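Local coordinates for CELL division control protein 6 (Pyrobaculum aerophilum, PDB 1FNN) that binds ADP and magnesium as an AAA+ ATPase of the Cdc6/Cdc18 family and is probably involved in regulating the initiation of DNA replication, at residues I278-E281 and V282-L286; P287-E290 and K291-L294; A296-R299 and S300-S304; E315-Y318 and K319-E323; V379-K382 and L383-E387. All blocks are in the same frame, centred on the assembly; numbering follows the deposited sequence.

Contact 1 of 5, residues I278-E281 and V282-L286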
# COMPACT_ATOMS: atom_id res chain seq x y z
N ILE A 278 -2.64 -20.09 -2.28
CA ILE A 278 -3.85 -20.75 -1.73
C ILE A 278 -3.43 -21.89 -0.81
O ILE A 278 -2.63 -22.74 -1.17
CB ILE A 278 -4.80 -21.18 -2.86
CG1 ILE A 278 -5.54 -19.95 -3.44
CG2 ILE A 278 -5.81 -22.19 -2.31
CD1 ILE A 278 -6.04 -20.22 -4.86
N SER A 279 -3.94 -21.90 0.41
CA SER A 279 -3.59 -22.96 1.36
C SER A 279 -4.15 -24.33 0.98
O SER A 279 -5.36 -24.50 0.79
CB SER A 279 -4.12 -22.56 2.74
OG SER A 279 -4.36 -23.71 3.52
N GLU A 280 -3.34 -25.38 1.10
CA GLU A 280 -3.85 -26.74 0.87
C GLU A 280 -4.85 -27.09 1.97
O GLU A 280 -5.84 -27.78 1.72
CB GLU A 280 -2.76 -27.80 0.79
CG GLU A 280 -3.34 -29.18 0.48
CD GLU A 280 -2.34 -30.13 -0.14
OE1 GLU A 280 -1.38 -29.67 -0.78
OE2 GLU A 280 -2.53 -31.36 0.01
N GLU A 281 -4.64 -26.56 3.17
CA GLU A 281 -5.51 -26.78 4.30
C GLU A 281 -6.93 -26.28 4.02
O GLU A 281 -7.89 -26.96 4.38
CB GLU A 281 -4.98 -26.04 5.53
CG GLU A 281 -3.62 -26.48 6.03
CD GLU A 281 -3.15 -25.65 7.22
OE1 GLU A 281 -3.92 -24.75 7.64
OE2 GLU A 281 -2.04 -25.91 7.73
N VAL A 282 -7.04 -25.11 3.40
CA VAL A 282 -8.37 -24.57 3.10
C VAL A 282 -9.01 -25.34 1.95
O VAL A 282 -10.19 -25.71 2.11
CB VAL A 282 -8.40 -23.06 2.85
CG1 VAL A 282 -9.79 -22.59 2.43
CG2 VAL A 282 -7.97 -22.32 4.12
N LEU A 283 -8.21 -25.93 1.06
CA LEU A 283 -8.81 -26.72 0.01
C LEU A 283 -9.40 -28.03 0.54
O LEU A 283 -10.50 -28.43 0.12
CB LEU A 283 -7.80 -27.02 -1.10
CG LEU A 283 -7.27 -25.73 -1.81
CD1 LEU A 283 -6.36 -26.14 -2.95
CD2 LEU A 283 -8.43 -24.91 -2.35
N ILE A 284 -8.71 -28.66 1.46
CA ILE A 284 -9.07 -30.00 1.93
C ILE A 284 -10.49 -30.04 2.48
O ILE A 284 -11.27 -30.95 2.15
CB ILE A 284 -8.04 -30.49 2.98
CG1 ILE A 284 -6.76 -30.95 2.29
CG2 ILE A 284 -8.61 -31.61 3.85
CD1 ILE A 284 -5.63 -31.29 3.24
N GLY A 285 -10.84 -29.03 3.26
CA GLY A 285 -12.14 -28.83 3.84
C GLY A 285 -13.27 -28.51 2.89
O GLY A 285 -14.41 -28.67 3.34
N LEU A 286 -13.09 -28.07 1.65
CA LEU A 286 -14.24 -27.79 0.80
C LEU A 286 -15.02 -29.11 0.62
O LEU A 286 -14.41 -30.16 0.34
CB LEU A 286 -13.79 -27.27 -0.58
CG LEU A 286 -12.84 -26.04 -0.48
CD1 LEU A 286 -12.40 -25.56 -1.85
CD2 LEU A 286 -13.42 -24.91 0.36

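Contact 2 of 5, residues P287-E290 and K291-L294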
# COMPACT_ATOMS: atom_id res chain seq x y z
N PRO A 287 -16.31 -28.97 0.46
CA PRO A 287 -17.16 -30.08 0.06
C PRO A 287 -16.71 -30.59 -1.30
O PRO A 287 -16.27 -29.74 -2.13
CB PRO A 287 -18.54 -29.46 -0.14
CG PRO A 287 -18.54 -28.31 0.82
CD PRO A 287 -17.12 -27.78 0.84
N LEU A 288 -17.00 -31.86 -1.59
CA LEU A 288 -16.69 -32.43 -2.88
C LEU A 288 -17.06 -31.58 -4.09
O LEU A 288 -16.28 -31.38 -5.02
CB LEU A 288 -17.37 -33.81 -3.10
CG LEU A 288 -17.16 -34.51 -4.42
CD1 LEU A 288 -15.69 -34.78 -4.71
CD2 LEU A 288 -17.92 -35.86 -4.49
N HIS A 289 -18.32 -31.21 -4.27
CA HIS A 289 -18.78 -30.47 -5.43
C HIS A 289 -18.18 -29.05 -5.51
O HIS A 289 -18.19 -28.52 -6.60
CB HIS A 289 -20.32 -30.46 -5.48
CG HIS A 289 -20.68 -31.78 -6.14
ND1 HIS A 289 -20.83 -31.89 -7.50
CD2 HIS A 289 -20.90 -33.01 -5.60
CE1 HIS A 289 -21.13 -33.16 -7.78
NE2 HIS A 289 -21.18 -33.84 -6.65
N GLU A 290 -17.84 -28.43 -4.42
CA GLU A 290 -17.13 -27.14 -4.43
C GLU A 290 -15.71 -27.33 -4.95
O GLU A 290 -15.20 -26.47 -5.67
CB GLU A 290 -17.12 -26.52 -3.03
CG GLU A 290 -16.47 -25.12 -2.97
CD GLU A 290 -16.77 -24.39 -1.68
OE1 GLU A 290 -16.11 -23.37 -1.38
OE2 GLU A 290 -17.67 -24.81 -0.91
N LYS A 291 -15.02 -28.43 -4.60
CA LYS A 291 -13.78 -28.83 -5.21
C LYS A 291 -13.91 -29.03 -6.71
O LYS A 291 -13.11 -28.55 -7.51
CB LYS A 291 -13.15 -30.14 -4.67
CG LYS A 291 -12.69 -30.01 -3.21
CD LYS A 291 -11.90 -31.27 -2.88
CE LYS A 291 -11.14 -31.28 -1.59
NZ LYS A 291 -12.02 -31.47 -0.41
N LEU A 292 -14.93 -29.75 -7.17
CA LEU A 292 -15.19 -30.00 -8.56
C LEU A 292 -15.48 -28.67 -9.27
O LEU A 292 -15.01 -28.49 -10.40
CB LEU A 292 -16.43 -30.95 -8.72
CG LEU A 292 -16.15 -32.41 -8.22
CD1 LEU A 292 -17.46 -33.21 -8.18
CD2 LEU A 292 -15.14 -33.09 -9.13
N PHE A 293 -16.26 -27.82 -8.65
CA PHE A 293 -16.54 -26.52 -9.26
C PHE A 293 -15.23 -25.67 -9.32
O PHE A 293 -15.02 -25.06 -10.35
CB PHE A 293 -17.53 -25.78 -8.38
CG PHE A 293 -18.08 -24.54 -9.06
CD1 PHE A 293 -18.66 -24.60 -10.30
CD2 PHE A 293 -17.98 -23.32 -8.40
CE1 PHE A 293 -19.16 -23.47 -10.93
CE2 PHE A 293 -18.48 -22.17 -9.02
CZ PHE A 293 -19.06 -22.25 -10.28
N LEU A 294 -14.40 -25.72 -8.28
CA LEU A 294 -13.14 -24.97 -8.36
C LEU A 294 -12.25 -25.55 -9.44
O LEU A 294 -11.75 -24.83 -10.34
CB LEU A 294 -12.43 -24.98 -7.00
CG LEU A 294 -11.04 -24.32 -6.97
CD1 LEU A 294 -11.16 -22.83 -7.32
CD2 LEU A 294 -10.44 -24.50 -5.58

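Contact 3 of 5, residues A296-R299 and S300-S304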
# COMPACT_ATOMS: atom_id res chain seq x y z
N ALA A 296 -13.38 -26.88 -12.08
CA ALA A 296 -13.95 -26.45 -13.34
C ALA A 296 -13.46 -25.00 -13.70
O ALA A 296 -13.44 -24.63 -14.88
CB ALA A 296 -15.47 -26.36 -13.19
N ILE A 297 -13.51 -24.12 -12.73
CA ILE A 297 -13.09 -22.71 -12.94
C ILE A 297 -11.64 -22.74 -13.39
O ILE A 297 -11.24 -22.09 -14.36
CB ILE A 297 -13.26 -21.95 -11.62
CG1 ILE A 297 -14.75 -21.77 -11.27
CG2 ILE A 297 -12.57 -20.57 -11.70
CD1 ILE A 297 -14.93 -21.27 -9.83
N VAL A 298 -10.76 -23.47 -12.73
CA VAL A 298 -9.41 -23.70 -13.13
C VAL A 298 -9.30 -24.17 -14.58
O VAL A 298 -8.46 -23.63 -15.35
CB VAL A 298 -8.66 -24.68 -12.22
CG1 VAL A 298 -7.30 -25.05 -12.85
CG2 VAL A 298 -8.45 -24.14 -10.82
N ARG A 299 -10.09 -25.15 -15.01
CA ARG A 299 -10.06 -25.61 -16.40
C ARG A 299 -10.54 -24.61 -17.43
O ARG A 299 -9.91 -24.43 -18.53
CB ARG A 299 -10.86 -26.95 -16.61
CG ARG A 299 -10.11 -28.08 -15.92
CD ARG A 299 -10.47 -29.47 -16.42
NE ARG A 299 -9.78 -30.47 -15.59
CZ ARG A 299 -10.12 -31.76 -15.59
NH1 ARG A 299 -11.12 -32.17 -16.37
NH2 ARG A 299 -9.45 -32.60 -14.81
N SER A 300 -11.57 -23.83 -17.16
CA SER A 300 -12.03 -22.83 -18.09
C SER A 300 -10.93 -21.72 -18.24
O SER A 300 -10.88 -21.14 -19.32
CB SER A 300 -13.29 -22.10 -17.67
OG SER A 300 -14.30 -23.03 -17.30
N LEU A 301 -10.30 -21.36 -17.14
CA LEU A 301 -9.32 -20.25 -17.16
C LEU A 301 -8.06 -20.67 -17.88
O LEU A 301 -7.49 -19.90 -18.67
CB LEU A 301 -8.99 -19.84 -15.72
CG LEU A 301 -9.97 -18.93 -14.99
CD1 LEU A 301 -9.61 -18.85 -13.52
CD2 LEU A 301 -10.02 -17.51 -15.62
N LYS A 302 -7.64 -21.94 -17.77
CA LYS A 302 -6.59 -22.50 -18.58
C LYS A 302 -6.87 -22.44 -20.07
O LYS A 302 -5.96 -22.20 -20.86
CB LYS A 302 -6.29 -23.96 -18.18
CG LYS A 302 -5.41 -24.06 -16.97
CD LYS A 302 -5.54 -25.39 -16.26
CE LYS A 302 -4.19 -25.99 -15.93
NZ LYS A 302 -3.69 -26.76 -17.12
N ILE A 303 -8.10 -22.68 -20.47
CA ILE A 303 -8.56 -22.62 -21.84
C ILE A 303 -8.68 -21.17 -22.30
O ILE A 303 -8.34 -20.84 -23.43
CB ILE A 303 -9.92 -23.32 -21.99
CG1 ILE A 303 -9.72 -24.84 -21.86
CG2 ILE A 303 -10.66 -23.01 -23.28
CD1 ILE A 303 -10.99 -25.57 -21.46
N SER A 304 -9.31 -20.30 -21.51
CA SER A 304 -9.49 -18.93 -21.94
C SER A 304 -8.15 -18.20 -22.13
O SER A 304 -8.11 -17.28 -22.95
CB SER A 304 -10.37 -18.16 -20.95
OG SER A 304 -9.59 -17.94 -19.76

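Contact 4 of 5, residues E315-Y318 and K319-E323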
# COMPACT_ATOMS: atom_id res chain seq x y z
N GLU A 315 -19.86 -23.19 -15.14
CA GLU A 315 -20.94 -24.18 -15.00
C GLU A 315 -20.95 -25.17 -16.15
O GLU A 315 -20.84 -26.39 -15.90
CB GLU A 315 -22.32 -23.53 -14.85
CG GLU A 315 -23.41 -24.62 -14.79
CD GLU A 315 -24.74 -24.10 -14.30
OE1 GLU A 315 -24.97 -22.89 -14.42
OE2 GLU A 315 -25.58 -24.89 -13.79
N GLU A 316 -20.68 -24.73 -17.39
CA GLU A 316 -20.52 -25.70 -18.47
C GLU A 316 -19.29 -26.55 -18.30
O GLU A 316 -19.26 -27.76 -18.59
CB GLU A 316 -20.59 -25.03 -19.86
CG GLU A 316 -22.02 -24.62 -20.20
CD GLU A 316 -23.03 -25.76 -20.02
OE1 GLU A 316 -22.73 -26.91 -20.44
OE2 GLU A 316 -24.12 -25.50 -19.46
N SER A 317 -18.20 -25.97 -17.80
CA SER A 317 -16.99 -26.73 -17.52
C SER A 317 -17.27 -27.78 -16.43
O SER A 317 -16.66 -28.85 -16.41
CB SER A 317 -15.90 -25.73 -17.05
OG SER A 317 -14.72 -26.44 -16.68
N TYR A 318 -17.99 -27.35 -15.41
CA TYR A 318 -18.32 -28.14 -14.23
C TYR A 318 -19.16 -29.37 -14.61
O TYR A 318 -18.88 -30.48 -14.14
CB TYR A 318 -19.04 -27.26 -13.20
CG TYR A 318 -19.73 -28.03 -12.07
CD1 TYR A 318 -19.06 -28.53 -10.98
CD2 TYR A 318 -21.11 -28.26 -12.14
CE1 TYR A 318 -19.69 -29.23 -9.96
CE2 TYR A 318 -21.75 -28.97 -11.13
CZ TYR A 318 -21.06 -29.44 -10.07
OH TYR A 318 -21.74 -30.15 -9.07
N LYS A 319 -20.08 -29.23 -15.55
CA LYS A 319 -20.80 -30.43 -16.05
C LYS A 319 -19.87 -31.45 -16.67
O LYS A 319 -19.93 -32.67 -16.41
CB LYS A 319 -21.85 -29.95 -17.04
CG LYS A 319 -22.92 -29.12 -16.35
CD LYS A 319 -23.89 -28.58 -17.42
CE LYS A 319 -25.03 -27.87 -16.70
NZ LYS A 319 -25.97 -27.18 -17.62
N ILE A 320 -18.88 -30.99 -17.45
CA ILE A 320 -17.90 -31.87 -18.04
C ILE A 320 -17.05 -32.51 -16.97
O ILE A 320 -16.78 -33.72 -17.04
CB ILE A 320 -16.98 -31.11 -19.05
CG1 ILE A 320 -17.85 -30.71 -20.24
CG2 ILE A 320 -15.78 -31.93 -19.47
CD1 ILE A 320 -17.23 -29.68 -21.16
N VAL A 321 -16.57 -31.73 -15.99
CA VAL A 321 -15.75 -32.24 -14.92
C VAL A 321 -16.53 -33.38 -14.19
O VAL A 321 -15.92 -34.40 -13.76
CB VAL A 321 -15.28 -31.14 -13.99
CG1 VAL A 321 -14.73 -31.66 -12.68
CG2 VAL A 321 -14.14 -30.29 -14.67
N CYS A 322 -17.76 -33.09 -13.82
CA CYS A 322 -18.58 -34.06 -13.08
C CYS A 322 -18.69 -35.41 -13.78
O CYS A 322 -18.34 -36.40 -13.12
CB CYS A 322 -19.98 -33.49 -12.81
SG CYS A 322 -19.95 -32.33 -11.42
N GLU A 323 -18.99 -35.44 -15.07
CA GLU A 323 -19.03 -36.67 -15.83
C GLU A 323 -17.71 -37.41 -15.93
O GLU A 323 -17.64 -38.63 -15.63
CB GLU A 323 -19.56 -36.43 -17.26
CG GLU A 323 -19.98 -37.72 -17.97
CD GLU A 323 -20.91 -38.59 -17.12
OE1 GLU A 323 -21.79 -38.04 -16.41
OE2 GLU A 323 -20.73 -39.82 -17.17

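Contact 5 of 5, residues V379-K382 and L383-E387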
# COMPACT_ATOMS: atom_id res chain seq x y z
N VAL A 379 -3.07 -29.91 -7.15
CA VAL A 379 -3.43 -30.13 -5.76
C VAL A 379 -4.93 -30.46 -5.61
O VAL A 379 -5.26 -31.40 -4.88
CB VAL A 379 -3.12 -28.95 -4.84
CG1 VAL A 379 -3.61 -29.21 -3.43
CG2 VAL A 379 -1.61 -28.67 -4.82
N ILE A 380 -5.75 -29.78 -6.40
CA ILE A 380 -7.20 -30.00 -6.29
C ILE A 380 -7.55 -31.37 -6.85
O ILE A 380 -8.32 -32.13 -6.23
CB ILE A 380 -8.04 -28.94 -7.02
CG1 ILE A 380 -7.57 -27.53 -6.66
CG2 ILE A 380 -9.51 -29.07 -6.51
CD1 ILE A 380 -8.30 -26.46 -7.48
N THR A 381 -6.95 -31.71 -7.97
CA THR A 381 -7.13 -33.04 -8.58
C THR A 381 -6.72 -34.17 -7.64
O THR A 381 -7.43 -35.19 -7.47
CB THR A 381 -6.34 -33.09 -9.89
OG1 THR A 381 -7.00 -32.24 -10.83
CG2 THR A 381 -6.27 -34.46 -10.55
N LYS A 382 -5.57 -34.00 -6.98
CA LYS A 382 -5.14 -34.97 -5.98
C LYS A 382 -6.25 -35.16 -4.93
O LYS A 382 -6.43 -36.28 -4.43
CB LYS A 382 -3.87 -34.54 -5.27
CG LYS A 382 -3.11 -35.54 -4.46
CD LYS A 382 -2.66 -35.05 -3.10
CE LYS A 382 -2.15 -33.63 -3.01
NZ LYS A 382 -1.77 -33.22 -1.64
N LEU A 383 -6.71 -34.06 -4.31
CA LEU A 383 -7.71 -34.12 -3.27
C LEU A 383 -9.02 -34.75 -3.75
O LEU A 383 -9.62 -35.49 -2.98
CB LEU A 383 -7.98 -32.75 -2.66
CG LEU A 383 -6.72 -32.08 -2.06
CD1 LEU A 383 -7.04 -30.62 -1.70
CD2 LEU A 383 -6.20 -32.81 -0.84
N ILE A 384 -9.49 -34.42 -4.93
CA ILE A 384 -10.71 -35.02 -5.46
C ILE A 384 -10.55 -36.54 -5.64
O ILE A 384 -11.40 -37.37 -5.24
CB ILE A 384 -11.07 -34.38 -6.78
CG1 ILE A 384 -11.44 -32.88 -6.51
CG2 ILE A 384 -12.22 -35.15 -7.46
CD1 ILE A 384 -11.64 -32.15 -7.81
N LYS A 385 -9.42 -36.94 -6.20
CA LYS A 385 -9.09 -38.32 -6.43
C LYS A 385 -9.06 -39.08 -5.12
O LYS A 385 -9.57 -40.23 -5.16
CB LYS A 385 -7.77 -38.55 -7.21
CG LYS A 385 -8.06 -38.14 -8.67
CD LYS A 385 -6.82 -38.36 -9.55
CE LYS A 385 -7.21 -37.96 -10.98
NZ LYS A 385 -5.99 -37.76 -11.83
N GLU A 386 -8.47 -38.50 -4.08
CA GLU A 386 -8.46 -39.20 -2.82
C GLU A 386 -9.87 -39.37 -2.27
O GLU A 386 -10.17 -40.35 -1.56
CB GLU A 386 -7.48 -38.61 -1.82
CG GLU A 386 -7.81 -37.54 -0.84
CD GLU A 386 -6.62 -36.98 -0.07
OE1 GLU A 386 -5.54 -36.73 -0.65
OE2 GLU A 386 -6.77 -36.76 1.16
N GLU A 387 -10.70 -38.32 -2.31
CA GLU A 387 -12.06 -38.42 -1.74
C GLU A 387 -12.85 -39.44 -2.55
O GLU A 387 -13.69 -40.17 -2.00
CB GLU A 387 -12.68 -37.04 -1.72
CG GLU A 387 -14.15 -36.76 -1.55
CD GLU A 387 -14.38 -35.34 -1.02
OE1 GLU A 387 -13.62 -34.42 -1.40
OE2 GLU A 387 -15.31 -35.13 -0.22

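Contact 1 of 5, residues I278-E281 and V282-L286
Ser279 turns its hydroxyl toward the first turn of the helix, where OG accepts a hydrogen bond from Val282 N at 3.0 Å with an N-H...O angle of 153°. The torsion that allows this carries OG anti to the serine's own N (chi1 154°), on the carbonyl side. The same N-H also leans weakly on Ser279 O, and Ser279 O accepts a hydrogen bond from Leu283 N at 3.2 Å. This is a serine N-cap: residues 280-285 form a short helix at the start of the C-terminal winged-helix region, and the cap supplies an acceptor to a first-turn amide that has no preceding helical carbonyl. Without the hydroxyl, as with an alanine here, Val282 N would probably keep little more than its weak bond to Ser279 O, and the start of the helix could fray. Just before the cap, Ile278 sets its CG2 methyl against Leu283 CD2 at 3.8 Å, the two side chains crossing at about a right angle. Next along, Ile284 N bonds to Glu280 O at 3.0 Å, and Ile284 CG1 folds over that same oxygen at 3.3 Å. The Glu280 carboxylate forms a salt bridge with Lys382, while Leu283 packs on Leu376 and Leu383 of helix 373-387.

Contact 2 of 5, residues P287-E290 and K291-L294
Pro287, the N-cap residue of helix 288-304, offers its carbonyl oxygen to Lys291 N at 3.1 Å. Lys291 CG lies beside the same oxygen, and the chain then bends at its last torsion (chi4 75°) to bring NZ to the carbonyls of Ile284 and Leu286, tying the new helix to the one before. Leu288 accepts from Leu292 N and rests its CG 4.0 Å from Leu292 CD1. The same methyl also sits over one face of the His289 imidazole, 3.8 Å from the ring centroid and 18° off the normal, a CH-pi contact displaced toward the rim near ND1 and CE1. Helix 288-304 is a central helix of the winged-helix domain, and here it meets helix 311-324 through Tyr318 OH, bonded to His289 ND1, while NE2 bonds to Glu327 in the loop beyond. With both nitrogens engaged, the ring's rotation is fixed beneath the methyl. A leucine in its place would probably leave the Tyr318 hydroxyl and the Glu327 carboxylate each short of a partner. Glu290 accepts from Leu294 N at 2.8 Å; its buried side chain packs on Tyr338 and Leu342, with OE1 close to the Asp341 carboxylate, probably favouring a proton on one of the two.

Contact 3 of 5, residues A296-R299 and S300-S304
Four successive backbone bonds, from Ser300 N to Ala296 O through Ile303 N to Arg299 O, carry the last turns of helix 288-304 in regular alpha-helical i to i+4 register, the bond of Leu301 N to Ile297 O measuring 3.0 Å. The helix belongs to the winged-helix domain, and its sides face different neighbours. Toward helix 311-324, Ser300 holds OG beside its own N (chi1 -51°), which swings the hydroxyl back along the helix to within 3.0 Å of Ala296 O; Asp313 is a second possible acceptor, so the proton cannot be assigned. Ala296 O is thus approached by Ser300 N and Ser300 OG, and it also accepts from Ser317 OG. On the apolar side Ile297 and Leu301 lie alongside each other and point the same way, with CG2 of the isoleucine 3.9 Å from CD1 of the leucine, and both rest on Ile368. Val298 and Lys302 are paired similarly: the lysine's methylene CD passes 3.9 Å from Val298 CG1 before the chain bends and its ammonium forms a salt bridge with Glu377. Arg299 extends outward to a salt bridge with Glu324. One turn further, Ile303 brings its terminal methyl CD1 to 3.3 Å from Arg299 O.

Contact 4 of 5, residues E315-Y318 and K319-E323
Lys319 and Glu316 form a salt bridge along the exposed side of helix 311-324, with NZ 3.1 Å from OE2. The ammonium meets this oxygen on its syn side, 24° out of the carboxylate plane. Glu316 gets there by folding back at its second torsion (chi2 -52°), while Lys319 stays extended and crosses it, with CD 3.6 Å from Glu316 OE1. Glu315 OE2 stands 4.5 Å from Lys319 NZ, beyond a salt bridge, and probably adds a weaker attraction; its OE1 is hydrogen-bonded to His332. In the backbone, Cys322 N bonds to Tyr318 O at 2.9 Å. That turn also places the Cys322 sulfur over one face of the Tyr318 ring, 3.6 Å from the centroid and 24° off the normal, a sulfur-aromatic contact shifted toward the rim at CZ and CE1. The phenol is pinned at its far end as well, where OH, bonded to His289, also has a hydrogen bond with the backbone N of Arg330. In this part of the winged-helix domain, Ser317, Tyr318 and Val321 face helix 288-304, Glu315 and Tyr318 touch Leu335 of helix 332-344, and Pro329 in the following loop packs on both Tyr318 and Cys322.

Contact 5 of 5, residues V379-K382 and L383-E387
Val379 and Leu383 run side by side and point the same way, with CG1 of the valine 4.1 Å from CD1 of the leucine. Leu383 holds CG beside its own N (chi1 -57°), a setting that lays the branch point back over the preceding turn, 3.2 Å from Val379 O. The oxygen meanwhile accepts from Leu383 N, so the leucine both bonds to this carbonyl and shields it. Ile380 and Ile384 take a different attitude: their chains cross at a slant, and CG2 of the first meets the terminal methyl CD1 of the second at 4.0 Å. These four residues are part of the apolar face of helix 373-387, the last helix of the chain, which packs against the helices of the winged-helix region. Leu383 fits against Leu283 and Ile284 of helix 280-285, while Ile380 and Ile384 reach Leu294 and Leu295 of helix 288-304. On another flank, Thr381 turns its methyl CG2 anti to the backbone N (chi1 -70° for OG1), which sets it alongside the extended Lys385, 3.6 Å from both CE and NZ of that lysine. The threonine hydroxyl goes to the carbonyl of Glu377 instead, one turn back. Lys382 and Glu386 also lie side by side, pointing the same way, yet their charged ends do not meet, NZ and OE1 standing 5.2 Å apart. Lys382 bends at its second and third torsions and takes its ammonium to a salt bridge with Glu280, which leaves only its CD methylene near the Glu386 carboxylate. Below these two side chains, Glu386 N bonds to Lys382 O at 3.0 Å.

How the contacts relate
Along the chain the five contacts follow in series, all far from the bound ADP, in the C-terminal part of the protein. Contact 1 forms helix 280-285; contacts 2 and 3, with centres 14 Å apart, occupy the two ends of helix 288-304; contact 4 lies on helix 311-324 and contact 5 on the final helix 373-387. Contact 2 is central, its centre 10 to 11 Å from those of contacts 1, 4 and 5 and touching all three. Contacts 4 and 5, with centres 16 Å apart, do not touch; both lie against helix 288-304. Contacts 1 and 5 touch, their centres 11 Å apart, bringing the first and last helices of this region together.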